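Local atomic coordinates of endoglucanase (Clostridium thermocellum, PDB entry 2E4T), a protein that hydrolyses internal beta-1,4-glucosidic bonds of cellulose and probably of xyloglucan, this chain being the family 44 glycoside hydrolase part of a longer enzyme. Residues N185-W190 with P230-F235; D200-K205 with E239-A244; V279-W284 with A356-D361. All blocks are in the same frame, centred on the assembly; numbering follows the deposited sequence.

All three contacts belong to the TIM-barrel part of the chain. Segment 185-190 follows strand 180-183, and contact 1 closes a loop when the chain returns at 230-235, the end of the neighbouring strand 226-232. Segment 200-205, at the start of helix 204-221, lies inside that loop, but its partner 239-244 comes after 235, so contacts 1 and 2 cross. They touch directly: P187 O lies 3.3 Å from V202 CG1. Contact 3 opens later, at strand 279-284, and closes at 356-361, in series with both. Because strands 226-232 and 279-284 are neighbours, contacts 1 and 3 reach the same sheet, whereas contact 2 joins loop and helix ends, its centre about 23 Å from the centre of the chain.

Contact 1: N185-W190 with P230-F235; sequences NEPALW and PALYGF
E186 and P187, from the Asn-Glu-Pro sequence after barrel strand 180-183, meet the end of the adjacent parallel strand 226-232 at A231 and P230 in the TIM barrel. In related family 5, 30, 39 and 51 hydrolase barrels such a sequence, at the end of the fourth strand, carries the acid/base glutamate, and the position of E186 is consistent with that. The one direct hydrogen bond runs from E186 N to A231 O, 2.9 Å long but bent, with 133° at the hydrogen. The proline next door brings its CD to 3.0 Å from P230 O, a tight approach of ring carbon to carbonyl, while P187 CG packs on L232 CD2 at 4.2 Å and the two side chains cross at about a right angle. Further along, L189 lies across the Y233 ring. Its CD1 sits over the face, 4.0 Å from the centroid and 28° off the normal, a CH-pi contact displaced toward the CB end, where L189 CD1 comes within 3.6 Å of Y233 CG. A chi1 of 83° carries that CG to a position between the tyrosine's backbone N and carbonyl carbon. In the conformer of Q242 given here, its OE1 is hydrogen-bonded to Y233 OH. The extended E186 side chain comes past the base of the tyrosine instead, E186 CD lying 3.3 Å from Y233 CB. One water bridges the two segments beside it, donating one hydrogen to E186 OE2 (2.8 Å) and the other to Y233 O (2.8 Å).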
# COMPACT_ATOMS: atom_id res chain seq x y z
N ASN A 185 -9.62 -4.83 -8.24
CA ASN A 185 -9.59 -3.69 -7.35
C ASN A 185 -11.00 -3.57 -6.74
O ASN A 185 -11.98 -3.52 -7.45
CB ASN A 185 -9.34 -2.40 -8.18
CG ASN A 185 -9.23 -1.18 -7.28
OD1 ASN A 185 -8.28 -1.08 -6.44
ND2 ASN A 185 -10.21 -0.28 -7.37
N GLU A 186 -11.06 -3.51 -5.40
CA GLU A 186 -12.29 -3.14 -4.68
C GLU A 186 -13.50 -3.90 -5.21
O GLU A 186 -14.51 -3.31 -5.62
CB GLU A 186 -12.51 -1.62 -4.66
CG GLU A 186 -11.33 -0.93 -3.97
CD GLU A 186 -11.52 0.53 -3.72
OE1 GLU A 186 -12.51 1.15 -4.21
OE2 GLU A 186 -10.64 1.11 -3.00
N PRO A 187 -13.51 -5.23 -5.09
CA PRO A 187 -14.62 -6.02 -5.65
C PRO A 187 -15.95 -5.71 -5.00
O PRO A 187 -17.00 -5.79 -5.70
CB PRO A 187 -14.18 -7.48 -5.39
CG PRO A 187 -13.20 -7.37 -4.23
CD PRO A 187 -12.44 -6.08 -4.53
N ALA A 188 -16.00 -5.40 -3.69
CA ALA A 188 -17.26 -5.07 -3.07
C ALA A 188 -17.83 -3.75 -3.56
O ALA A 188 -19.01 -3.47 -3.29
CB ALA A 188 -17.18 -5.11 -1.55
N LEU A 189 -17.02 -2.96 -4.26
CA LEU A 189 -17.51 -1.73 -4.92
C LEU A 189 -17.70 -1.94 -6.43
O LEU A 189 -18.12 -0.99 -7.10
CB LEU A 189 -16.62 -0.54 -4.64
CG LEU A 189 -16.57 -0.13 -3.16
CD1 LEU A 189 -15.78 1.16 -3.01
CD2 LEU A 189 -17.96 0.02 -2.53
N TRP A 190 -17.50 -3.14 -6.99
CA TRP A 190 -17.72 -3.31 -8.43
C TRP A 190 -19.11 -2.80 -8.83
O TRP A 190 -19.26 -2.14 -9.88
CB TRP A 190 -17.56 -4.77 -8.84
CG TRP A 190 -16.18 -5.28 -8.92
CD1 TRP A 190 -15.02 -4.57 -9.07
CD2 TRP A 190 -15.81 -6.66 -8.94
NE1 TRP A 190 -13.93 -5.42 -9.16
CE2 TRP A 190 -14.39 -6.72 -9.10
CE3 TRP A 190 -16.53 -7.85 -8.82
CZ2 TRP A 190 -13.70 -7.95 -9.15
CZ3 TRP A 190 -15.85 -9.08 -8.88
CH2 TRP A 190 -14.46 -9.11 -9.05
N PRO A 230 -7.83 -9.29 -1.38
CA PRO A 230 -8.80 -8.93 -2.41
C PRO A 230 -8.84 -7.45 -2.81
O PRO A 230 -9.73 -7.06 -3.56
CB PRO A 230 -10.18 -9.39 -1.82
CG PRO A 230 -9.90 -9.79 -0.37
CD PRO A 230 -8.47 -9.29 -0.05
N ALA A 231 -7.88 -6.64 -2.30
CA ALA A 231 -7.86 -5.19 -2.62
C ALA A 231 -9.16 -4.54 -2.12
O ALA A 231 -9.79 -3.72 -2.81
CB ALA A 231 -7.60 -4.92 -4.08
N LEU A 232 -9.55 -4.89 -0.89
CA LEU A 232 -10.81 -4.41 -0.31
C LEU A 232 -10.76 -2.92 -0.02
O LEU A 232 -9.73 -2.38 0.48
CB LEU A 232 -11.12 -5.19 0.98
CG LEU A 232 -11.30 -6.68 0.81
CD1 LEU A 232 -11.53 -7.31 2.18
CD2 LEU A 232 -12.45 -7.03 -0.14
N TYR A 233 -11.89 -2.23 -0.23
CA TYR A 233 -11.84 -0.79 -0.21
C TYR A 233 -11.70 -0.19 1.21
O TYR A 233 -11.20 0.94 1.37
CB TYR A 233 -13.09 -0.16 -0.88
CG TYR A 233 -14.30 -0.04 0.01
CD1 TYR A 233 -14.52 1.11 0.75
CD2 TYR A 233 -15.22 -1.06 0.09
CE1 TYR A 233 -15.64 1.26 1.59
CE2 TYR A 233 -16.34 -0.94 0.92
CZ TYR A 233 -16.53 0.22 1.65
OH TYR A 233 -17.63 0.41 2.48
N GLY A 234 -12.19 -0.91 2.21
CA GLY A 234 -12.27 -0.33 3.55
C GLY A 234 -13.00 -1.29 4.46
O GLY A 234 -13.40 -2.40 4.06
N PHE A 235 -13.16 -0.85 5.71
CA PHE A 235 -13.53 -1.75 6.78
C PHE A 235 -14.82 -2.53 6.51
O PHE A 235 -14.88 -3.72 6.84
CB PHE A 235 -13.62 -0.98 8.11
CG PHE A 235 -13.77 -1.91 9.26
CD1 PHE A 235 -12.63 -2.41 9.91
CD2 PHE A 235 -15.04 -2.40 9.65
CE1 PHE A 235 -12.74 -3.34 10.93
CE2 PHE A 235 -15.13 -3.37 10.65
CZ PHE A 235 -13.98 -3.82 11.26
O HOH W 1 -10.89 2.72 -0.77

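Contact 2: D200-K205 with E239-A244; sequences DNVTAK and ETLQSA
V202 and L241 meet with their side chains crossing at about a right angle, where the TIM-barrel loop leading into helix 204-221 passes the turn that follows helix 235-240. The touching branches are V202 CG1 and L241 CD2, 4.0 Å apart. A chi1 of 70° puts V202 CG1 between its backbone N and carbonyl carbon, and L241 CG, anti to its backbone N (chi1 -164°), lies 4.1 Å from that methyl. Beyond the valine, L241 CD2 meets the first turn of the helix at A204 CA, 3.8 Å away, and also touches the T203 carbonyl carbon. F257 packs on A204 and L241 alike, adding helix 257-272 to the cluster. A244 enters from the other part of the turn: A244 CB lies 3.5 Å from V202 O. The turn that sets L241 and A244 in place has positive phi at L241, Q242 and S243. It is closed by the hydrogen bond from A244 N to T240 O (3.0 Å), and T240 OG1 accepts from S243 N in an ST motif. T203 is the N-cap of the helix, its OG1 accepting from E206 N. V202 O and L241 O each accept from one shared water, at 2.8 and 2.9 Å. This is the polar supplement: the absence of direct hydrogen bonds and the methyl contacts of L241 CD2 and A244 CB imply an association of mainly apolar character.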
# COMPACT_ATOMS: atom_id res chain seq x y z
N ASP A 200 -24.38 -6.62 -10.46
CA ASP A 200 -24.85 -7.27 -9.25
C ASP A 200 -23.82 -7.09 -8.11
O ASP A 200 -22.60 -7.10 -8.36
CB ASP A 200 -25.10 -8.76 -9.53
CG ASP A 200 -26.19 -8.98 -10.57
OD1 ASP A 200 -27.12 -8.12 -10.67
OD2 ASP A 200 -26.13 -10.04 -11.26
N ASN A 201 -24.29 -7.00 -6.88
CA ASN A 201 -23.38 -6.93 -5.75
C ASN A 201 -22.61 -8.24 -5.65
O ASN A 201 -23.22 -9.33 -5.61
CB ASN A 201 -24.18 -6.70 -4.45
CG ASN A 201 -24.88 -5.36 -4.44
OD1 ASN A 201 -24.42 -4.39 -5.01
ND2 ASN A 201 -26.04 -5.29 -3.79
N VAL A 202 -21.26 -8.16 -5.57
CA VAL A 202 -20.47 -9.37 -5.62
C VAL A 202 -20.79 -10.31 -4.47
O VAL A 202 -20.96 -9.89 -3.30
CB VAL A 202 -18.96 -9.04 -5.65
CG1 VAL A 202 -18.47 -8.47 -4.32
CG2 VAL A 202 -18.15 -10.22 -6.13
N THR A 203 -20.86 -11.60 -4.75
CA THR A 203 -21.01 -12.60 -3.72
C THR A 203 -19.65 -13.07 -3.20
O THR A 203 -18.63 -13.03 -3.94
CB THR A 203 -21.85 -13.81 -4.22
OG1 THR A 203 -21.14 -14.43 -5.28
CG2 THR A 203 -23.25 -13.39 -4.64
N ALA A 204 -19.64 -13.51 -1.96
CA ALA A 204 -18.43 -14.14 -1.44
C ALA A 204 -18.02 -15.36 -2.30
O ALA A 204 -16.83 -15.55 -2.59
CB ALA A 204 -18.66 -14.54 0.02
N LYS A 205 -19.00 -16.16 -2.71
CA LYS A 205 -18.68 -17.34 -3.52
C LYS A 205 -18.06 -16.92 -4.87
O LYS A 205 -17.08 -17.55 -5.30
CB LYS A 205 -19.93 -18.19 -3.77
CG LYS A 205 -20.35 -18.97 -2.54
CD LYS A 205 -21.54 -19.90 -2.83
CE LYS A 205 -22.80 -19.24 -3.39
NZ LYS A 205 -23.37 -18.22 -2.47
N GLU A 239 -15.26 -6.55 6.79
CA GLU A 239 -16.13 -7.24 7.73
C GLU A 239 -17.13 -8.17 7.04
O GLU A 239 -17.29 -9.32 7.46
CB GLU A 239 -16.87 -6.23 8.64
CG GLU A 239 -17.45 -6.95 9.84
CD GLU A 239 -18.28 -6.12 10.77
OE1 GLU A 239 -18.36 -4.91 10.64
OE2 GLU A 239 -18.88 -6.74 11.71
N THR A 240 -17.81 -7.69 6.01
CA THR A 240 -18.95 -8.40 5.42
C THR A 240 -18.94 -8.35 3.88
O THR A 240 -19.97 -8.69 3.26
CB THR A 240 -20.29 -7.77 5.89
OG1 THR A 240 -20.37 -6.45 5.35
CG2 THR A 240 -20.42 -7.76 7.41
N LEU A 241 -17.83 -7.94 3.26
CA LEU A 241 -17.80 -7.78 1.81
C LEU A 241 -18.96 -6.86 1.39
O LEU A 241 -19.64 -7.06 0.40
CB LEU A 241 -17.74 -9.11 1.09
CG LEU A 241 -17.32 -9.06 -0.39
CD1 LEU A 241 -15.86 -8.61 -0.54
CD2 LEU A 241 -17.50 -10.44 -1.02
N GLN A 242 -19.14 -5.76 2.15
CA GLN A 242 -20.19 -4.78 1.88
C GLN A 242 -21.58 -5.44 1.86
O GLN A 242 -22.35 -5.33 0.92
CB GLN A 242 -19.95 -3.96 0.64
CG GLN A 242 -20.78 -2.70 0.52
CD GLN A 242 -20.12 -1.49 1.01
OE1 GLN A 242 -19.33 -1.52 1.96
NE2 GLN A 242 -20.39 -0.39 0.36
N SER A 243 -21.89 -6.12 2.96
CA SER A 243 -23.19 -6.75 3.09
C SER A 243 -23.44 -7.70 1.91
O SER A 243 -24.54 -7.70 1.33
CB SER A 243 -24.31 -5.73 3.21
OG SER A 243 -24.09 -4.81 4.31
N ALA A 244 -22.44 -8.54 1.58
CA ALA A 244 -22.57 -9.35 0.36
C ALA A 244 -23.82 -10.21 0.47
O ALA A 244 -24.18 -10.72 1.54
CB ALA A 244 -21.34 -10.22 0.19
O HOH W 2 -21.10 -7.44 -2.03

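Contact 3: V279-W284 with A356-D361; sequences VLDVHW and AITEYD
The H283 imidazole has E359 over one face, where strands 279-284 and 354-360 run as parallel neighbours in the TIM barrel. At the ring edge lies T358 OG1, but its modelled position is doubtful, being too close to H283 CE1. E359 CG stands over the centre of the ring, 3.6 Å from the centroid, in a CH-pi contact; a chi1 of -63°, anti to the carbonyl carbon, puts it there. The carboxylate stacks on the imidazole, their planes 19° apart. Outside partners fix both groups: N185 OD1 bonds to H283 NE2, while R42 and Y285 hold the two E359 oxygens. The end of the seventh barrel strand, where E359 lies, is where related barrels carry their nucleophile.

Backbone bonds set the parallel register: A356 N to L280 O at 2.8 Å, V282 N to A356 O at 3.1 Å and T358 N to V282 O at 3.0 Å. A regular ladder would next send W284 N to T358 O. It bonds to E359 O instead, at 2.9 Å, so one extra residue is taken up at T358, just before the corner at 359. The axes of the short strand segments are 44° apart in direction. V282 and I357 lie side by side, V282 CG2 3.7 Å from I357 CD1. At the far end the buried W284 O has no hydrogen-bonding partner in the model and lies 3.1 Å from Y360 CB.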
# COMPACT_ATOMS: atom_id res chain seq x y z
N VAL A 279 -0.42 -12.57 -0.76
CA VAL A 279 -0.48 -11.33 -0.02
C VAL A 279 -1.95 -10.92 0.17
O VAL A 279 -2.67 -10.73 -0.80
CB VAL A 279 0.27 -10.18 -0.72
CG1 VAL A 279 0.38 -9.00 0.21
CG2 VAL A 279 1.65 -10.63 -1.20
N LEU A 280 -2.37 -10.82 1.44
CA LEU A 280 -3.66 -10.23 1.80
C LEU A 280 -3.52 -8.72 1.60
O LEU A 280 -2.64 -8.11 2.18
CB LEU A 280 -3.98 -10.58 3.25
CG LEU A 280 -5.31 -10.02 3.74
CD1 LEU A 280 -6.48 -10.74 3.08
CD2 LEU A 280 -5.42 -10.17 5.26
N ASP A 281 -4.41 -8.17 0.76
CA ASP A 281 -4.26 -6.79 0.23
C ASP A 281 -5.52 -6.01 0.56
O ASP A 281 -6.64 -6.43 0.17
CB ASP A 281 -4.16 -6.98 -1.33
CG ASP A 281 -4.15 -5.72 -2.12
OD1 ASP A 281 -4.60 -4.67 -1.60
OD2 ASP A 281 -3.64 -5.79 -3.28
N VAL A 282 -5.36 -4.93 1.32
CA VAL A 282 -6.49 -4.10 1.68
C VAL A 282 -6.12 -2.61 1.46
O VAL A 282 -4.95 -2.23 1.40
CB VAL A 282 -6.96 -4.30 3.14
CG1 VAL A 282 -7.44 -5.73 3.36
CG2 VAL A 282 -5.82 -3.93 4.13
N HIS A 283 -7.19 -1.81 1.36
CA HIS A 283 -7.08 -0.35 1.30
C HIS A 283 -7.55 0.19 2.64
O HIS A 283 -8.56 -0.27 3.19
CB HIS A 283 -7.96 0.21 0.19
CG HIS A 283 -7.59 -0.30 -1.15
ND1 HIS A 283 -6.49 -1.03 -1.52
CD2 HIS A 283 -8.32 -0.13 -2.31
CE1 HIS A 283 -6.56 -1.26 -2.85
NE2 HIS A 283 -7.68 -0.73 -3.34
N TRP A 284 -6.81 1.19 3.17
CA TRP A 284 -7.11 1.75 4.48
C TRP A 284 -7.00 3.28 4.38
O TRP A 284 -5.91 3.84 4.48
CB TRP A 284 -6.16 1.20 5.57
CG TRP A 284 -6.38 1.74 6.93
CD1 TRP A 284 -5.66 2.73 7.56
CD2 TRP A 284 -7.39 1.31 7.89
NE1 TRP A 284 -6.15 2.91 8.86
CE2 TRP A 284 -7.18 2.05 9.09
CE3 TRP A 284 -8.39 0.35 7.88
CZ2 TRP A 284 -7.98 1.85 10.24
CZ3 TRP A 284 -9.17 0.16 9.05
CH2 TRP A 284 -8.93 0.93 10.19
N ALA A 356 -0.45 -6.46 2.73
CA ALA A 356 -0.13 -5.22 2.02
C ALA A 356 -1.27 -4.23 2.18
O ALA A 356 -2.45 -4.60 2.18
CB ALA A 356 0.10 -5.49 0.52
N ILE A 357 -0.89 -2.95 2.27
CA ILE A 357 -1.83 -1.82 2.33
C ILE A 357 -1.63 -1.07 1.02
O ILE A 357 -0.73 -0.25 0.89
CB ILE A 357 -1.61 -0.92 3.56
CG1 ILE A 357 -1.43 -1.74 4.85
CG2 ILE A 357 -2.73 0.08 3.62
CD1 ILE A 357 -2.59 -2.63 5.25
N THR A 358 -2.47 -1.42 0.01
CA THR A 358 -2.17 -0.99 -1.35
C THR A 358 -2.81 0.37 -1.73
O THR A 358 -2.47 0.91 -2.81
CB THR A 358 -2.55 -2.06 -2.37
OG1 THR A 358 -3.94 -2.32 -2.28
CG2 THR A 358 -1.65 -3.28 -2.24
N GLU A 359 -3.64 0.93 -0.86
CA GLU A 359 -4.01 2.33 -0.95
C GLU A 359 -4.18 2.81 0.49
O GLU A 359 -4.76 2.09 1.33
CB GLU A 359 -5.33 2.62 -1.68
CG GLU A 359 -5.30 2.22 -3.13
CD GLU A 359 -6.57 2.52 -3.90
OE1 GLU A 359 -7.38 3.39 -3.47
OE2 GLU A 359 -6.74 1.91 -5.01
N TYR A 360 -3.74 4.03 0.77
CA TYR A 360 -3.98 4.71 2.02
C TYR A 360 -3.61 6.18 1.79
O TYR A 360 -2.86 6.53 0.84
CB TYR A 360 -3.14 4.13 3.19
CG TYR A 360 -1.63 4.32 3.01
CD1 TYR A 360 -1.01 5.43 3.55
CD2 TYR A 360 -0.87 3.42 2.28
CE1 TYR A 360 0.33 5.68 3.37
CE2 TYR A 360 0.50 3.64 2.09
CZ TYR A 360 1.08 4.78 2.63
OH TYR A 360 2.41 5.07 2.45
N ASP A 361 -4.10 7.05 2.68
CA ASP A 361 -3.79 8.49 2.67
C ASP A 361 -4.28 9.03 3.99
O ASP A 361 -5.48 8.96 4.28
CB ASP A 361 -4.49 9.16 1.50
CG ASP A 361 -4.35 10.68 1.48
OD1 ASP A 361 -3.48 11.23 2.17
OD2 ASP A 361 -5.12 11.33 0.68